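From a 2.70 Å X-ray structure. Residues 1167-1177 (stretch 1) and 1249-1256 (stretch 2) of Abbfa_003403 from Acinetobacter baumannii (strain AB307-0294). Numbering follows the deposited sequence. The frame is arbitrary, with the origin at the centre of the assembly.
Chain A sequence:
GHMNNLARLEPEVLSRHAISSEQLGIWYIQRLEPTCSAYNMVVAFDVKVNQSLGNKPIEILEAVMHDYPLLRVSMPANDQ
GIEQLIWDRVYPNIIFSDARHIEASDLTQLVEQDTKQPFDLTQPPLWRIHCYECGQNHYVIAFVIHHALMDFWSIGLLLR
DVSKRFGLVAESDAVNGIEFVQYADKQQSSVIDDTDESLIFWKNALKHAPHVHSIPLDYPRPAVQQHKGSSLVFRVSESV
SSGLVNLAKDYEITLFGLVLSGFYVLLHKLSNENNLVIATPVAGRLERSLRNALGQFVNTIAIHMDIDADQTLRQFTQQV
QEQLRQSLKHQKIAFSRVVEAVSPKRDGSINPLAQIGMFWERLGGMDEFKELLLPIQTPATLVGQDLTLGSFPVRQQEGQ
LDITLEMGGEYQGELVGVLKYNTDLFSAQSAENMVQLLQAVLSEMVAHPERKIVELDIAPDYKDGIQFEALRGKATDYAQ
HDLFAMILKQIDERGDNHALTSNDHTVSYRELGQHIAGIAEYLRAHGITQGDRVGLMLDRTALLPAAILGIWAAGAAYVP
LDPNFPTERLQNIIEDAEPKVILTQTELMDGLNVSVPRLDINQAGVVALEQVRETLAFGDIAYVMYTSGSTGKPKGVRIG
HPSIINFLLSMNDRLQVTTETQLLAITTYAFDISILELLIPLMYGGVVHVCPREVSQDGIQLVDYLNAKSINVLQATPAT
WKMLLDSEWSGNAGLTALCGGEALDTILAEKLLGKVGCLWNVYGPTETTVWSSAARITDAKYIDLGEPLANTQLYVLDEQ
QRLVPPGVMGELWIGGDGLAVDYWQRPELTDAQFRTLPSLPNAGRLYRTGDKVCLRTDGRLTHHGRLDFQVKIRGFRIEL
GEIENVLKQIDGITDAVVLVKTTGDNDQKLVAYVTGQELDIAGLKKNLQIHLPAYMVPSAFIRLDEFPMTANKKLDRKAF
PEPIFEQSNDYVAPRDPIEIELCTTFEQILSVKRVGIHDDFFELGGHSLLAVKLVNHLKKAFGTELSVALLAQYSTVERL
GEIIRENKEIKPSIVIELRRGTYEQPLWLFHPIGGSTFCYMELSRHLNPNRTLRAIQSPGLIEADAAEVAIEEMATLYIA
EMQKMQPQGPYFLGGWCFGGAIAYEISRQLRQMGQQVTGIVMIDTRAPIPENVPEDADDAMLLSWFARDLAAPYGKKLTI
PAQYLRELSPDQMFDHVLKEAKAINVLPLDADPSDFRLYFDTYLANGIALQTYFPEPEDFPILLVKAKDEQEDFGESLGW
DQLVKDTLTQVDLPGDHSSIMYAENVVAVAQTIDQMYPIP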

# COMPACT_ATOMS: atom_id res chain seq x y z
N ALA A 1167 -55.66 13.40 0.09
CA ALA A 1167 -56.14 14.64 -0.49
C ALA A 1167 -56.03 15.72 0.57
O ALA A 1167 -56.24 15.44 1.76
CB ALA A 1167 -57.58 14.49 -0.99
N PRO A 1168 -55.68 16.95 0.15
CA PRO A 1168 -55.57 18.10 1.06
C PRO A 1168 -56.94 18.61 1.52
O PRO A 1168 -57.42 19.65 1.06
CB PRO A 1168 -54.85 19.14 0.21
CG PRO A 1168 -55.23 18.81 -1.18
CD PRO A 1168 -55.36 17.31 -1.24
N ILE A 1169 -57.58 17.86 2.41
CA ILE A 1169 -58.86 18.26 2.97
C ILE A 1169 -58.76 18.09 4.49
O ILE A 1169 -57.94 17.31 4.97
CB ILE A 1169 -60.02 17.43 2.36
CG1 ILE A 1169 -59.91 15.95 2.75
CG2 ILE A 1169 -60.07 17.61 0.83
CD1 ILE A 1169 -61.14 15.12 2.40
N PRO A 1170 -59.56 18.84 5.25
CA PRO A 1170 -59.53 18.82 6.72
C PRO A 1170 -59.55 17.44 7.41
O PRO A 1170 -58.76 17.25 8.33
CB PRO A 1170 -60.79 19.62 7.09
CG PRO A 1170 -60.86 20.65 6.02
CD PRO A 1170 -60.42 19.94 4.75
N GLU A 1171 -60.43 16.52 7.00
CA GLU A 1171 -60.46 15.15 7.54
C GLU A 1171 -59.08 14.47 7.62
O GLU A 1171 -58.83 13.62 8.47
CB GLU A 1171 -61.35 14.23 6.69
CG GLU A 1171 -62.82 14.56 6.57
CD GLU A 1171 -63.14 15.52 5.42
OE1 GLU A 1171 -62.35 16.46 5.14
OE2 GLU A 1171 -64.19 15.29 4.77
N ASN A 1172 -58.20 14.83 6.69
CA ASN A 1172 -56.95 14.11 6.50
C ASN A 1172 -55.76 14.69 7.23
O ASN A 1172 -54.64 14.15 7.15
CB ASN A 1172 -56.60 14.03 5.02
CG ASN A 1172 -57.55 13.19 4.24
OD1 ASN A 1172 -58.39 12.48 4.81
ND2 ASN A 1172 -57.43 13.25 2.92
N VAL A 1173 -55.99 15.81 7.90
CA VAL A 1173 -54.93 16.47 8.64
C VAL A 1173 -54.67 15.63 9.87
O VAL A 1173 -55.61 15.16 10.52
CB VAL A 1173 -55.31 17.94 9.01
CG1 VAL A 1173 -54.14 18.68 9.63
CG2 VAL A 1173 -55.80 18.68 7.79
N PRO A 1174 -53.38 15.39 10.16
CA PRO A 1174 -52.97 14.59 11.33
C PRO A 1174 -53.46 15.19 12.64
O PRO A 1174 -53.57 16.40 12.71
CB PRO A 1174 -51.44 14.61 11.25
CG PRO A 1174 -51.13 14.84 9.80
CD PRO A 1174 -52.25 15.74 9.29
N GLU A 1175 -53.75 14.36 13.63
CA GLU A 1175 -54.00 14.79 15.00
C GLU A 1175 -52.99 15.83 15.50
O GLU A 1175 -51.87 15.93 14.99
CB GLU A 1175 -53.94 13.60 15.95
CG GLU A 1175 -55.19 12.76 16.05
CD GLU A 1175 -54.87 11.35 16.53
OE1 GLU A 1175 -53.73 11.13 17.00
OE2 GLU A 1175 -55.76 10.47 16.44
N ASP A 1176 -53.39 16.57 16.52
CA ASP A 1176 -52.49 17.52 17.15
C ASP A 1176 -51.41 16.77 17.90
O ASP A 1176 -51.67 15.72 18.50
CB ASP A 1176 -53.25 18.47 18.09
CG ASP A 1176 -53.90 19.62 17.36
OD1 ASP A 1176 -53.43 19.96 16.24
OD2 ASP A 1176 -54.89 20.18 17.88
N ALA A 1177 -50.19 17.29 17.83
CA ALA A 1177 -49.05 16.64 18.45
C ALA A 1177 -48.24 17.63 19.26
O ALA A 1177 -47.96 18.74 18.81
CB ALA A 1177 -48.17 15.98 17.38
N ALA A 1249 -47.19 23.15 6.51
CA ALA A 1249 -47.67 23.45 5.17
C ALA A 1249 -48.91 22.62 4.89
O ALA A 1249 -49.94 23.14 4.44
CB ALA A 1249 -46.60 23.20 4.14
N LEU A 1250 -48.82 21.32 5.18
CA LEU A 1250 -49.96 20.42 5.04
C LEU A 1250 -51.15 20.93 5.85
O LEU A 1250 -52.27 21.00 5.35
CB LEU A 1250 -49.60 19.01 5.50
CG LEU A 1250 -50.72 17.98 5.33
CD1 LEU A 1250 -51.19 18.05 3.88
CD2 LEU A 1250 -50.23 16.58 5.65
N GLN A 1251 -50.86 21.30 7.09
CA GLN A 1251 -51.83 21.73 8.08
C GLN A 1251 -52.61 22.96 7.64
O GLN A 1251 -53.70 23.20 8.13
CB GLN A 1251 -51.10 22.01 9.39
CG GLN A 1251 -51.94 21.89 10.63
CD GLN A 1251 -51.08 21.67 11.86
OE1 GLN A 1251 -49.91 21.27 11.74
NE2 GLN A 1251 -51.64 21.93 13.05
N THR A 1252 -52.05 23.73 6.70
CA THR A 1252 -52.69 24.98 6.27
C THR A 1252 -53.03 25.06 4.77
O THR A 1252 -53.18 26.15 4.22
CB THR A 1252 -51.80 26.19 6.63
OG1 THR A 1252 -50.53 26.06 5.99
CG2 THR A 1252 -51.58 26.27 8.15
N TYR A 1253 -53.17 23.91 4.11
CA TYR A 1253 -53.46 23.85 2.68
C TYR A 1253 -54.83 23.23 2.38
O TYR A 1253 -55.01 22.02 2.52
CB TYR A 1253 -52.36 23.06 1.96
CG TYR A 1253 -52.55 23.04 0.46
CD1 TYR A 1253 -52.67 24.22 -0.25
CD2 TYR A 1253 -52.60 21.84 -0.25
CE1 TYR A 1253 -52.85 24.23 -1.62
CE2 TYR A 1253 -52.78 21.84 -1.64
CZ TYR A 1253 -52.91 23.05 -2.31
OH TYR A 1253 -53.08 23.11 -3.68
N PHE A 1254 -55.81 24.05 1.97
CA PHE A 1254 -57.14 23.52 1.66
C PHE A 1254 -57.74 24.14 0.40
O PHE A 1254 -58.58 25.03 0.46
CB PHE A 1254 -58.05 23.72 2.87
CG PHE A 1254 -57.47 23.17 4.12
CD1 PHE A 1254 -57.42 21.79 4.32
CD2 PHE A 1254 -56.88 24.01 5.05
CE1 PHE A 1254 -56.83 21.26 5.45
CE2 PHE A 1254 -56.28 23.49 6.19
CZ PHE A 1254 -56.25 22.11 6.39
N PRO A 1255 -57.29 23.64 -0.77
CA PRO A 1255 -57.64 24.21 -2.08
C PRO A 1255 -59.06 23.88 -2.48
O PRO A 1255 -59.52 22.77 -2.22
CB PRO A 1255 -56.64 23.55 -3.03
CG PRO A 1255 -56.35 22.23 -2.40
CD PRO A 1255 -56.40 22.46 -0.91
N GLU A 1256 -59.75 24.84 -3.09
CA GLU A 1256 -61.07 24.60 -3.65
C GLU A 1256 -60.96 23.59 -4.80
O GLU A 1256 -59.89 23.42 -5.38
CB GLU A 1256 -61.72 25.91 -4.13
CG GLU A 1256 -62.08 26.90 -3.00
CD GLU A 1256 -60.92 27.80 -2.57
OE1 GLU A 1256 -59.80 27.64 -3.11
OE2 GLU A 1256 -61.11 28.66 -1.67

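No hydrogen bond joins these two stretches; apolar side chains make up much of the contact, helped by backbone atoms of Pro1168 and Ile1169, and proline, whose ring offers a compact hydrocarbon surface, is prominent in it.

Stretch 2 opens in a helix that begins earlier in the chain. Leu1250 points its CA-to-CB bond sideways, yet its chi1 t, chi2 p conformation brings the end of the side chain nearer to stretch 1, where CD2 lies 4.2 Å from CD of Pro1174. A long, branched aliphatic chain suits this place because it can reach a partner that its CB does not face. Gln1251 is exposed, and its mixed character suits an exposed residue that still has a partner: its methylene CG packs 4.0 Å from CG1 of Val1173, while the amide NE2 stands 4.2 Å from OD1 of Asp1176, too far for a hydrogen bond. Thr1252 points away and makes no contact with stretch 1.

Beyond the helix, Tyr1253 is buried. Its CD2 approaches CB of Pro1168 at 3.5 Å, an oblique approach to the ring, while its OH is hydrogen-bonded elsewhere in the structure, so the polar tip is satisfied as the ring carbon packs against proline.

Phe1254 gathers the most neighbours. With chi1 at -53°, the ring reaches back to stretch 1, and CE1 meets CG2 of Val1173 at 3.6 Å, at the ring edge. CD1 lies 3.6 Å from CD of Pro1170, obliquely. A flat, wide ring can touch these separated residues at once. Pro1170 opens a 3-10 segment ending at Asn1172, and Val1173 N, just after it, donates to Pro1170 O at 3.2 Å.

Pro1255 closes the contact, its CG 3.8 Å from CG of Pro1168, their ring carbons packing, while Pro1168 O lies 3.6 Å from CD of Pro1255. Pro1168, directed toward stretch 2, thus packs against both Tyr1253 and Pro1255. Glu1256, exposed and poorly ordered, lies beyond the contact.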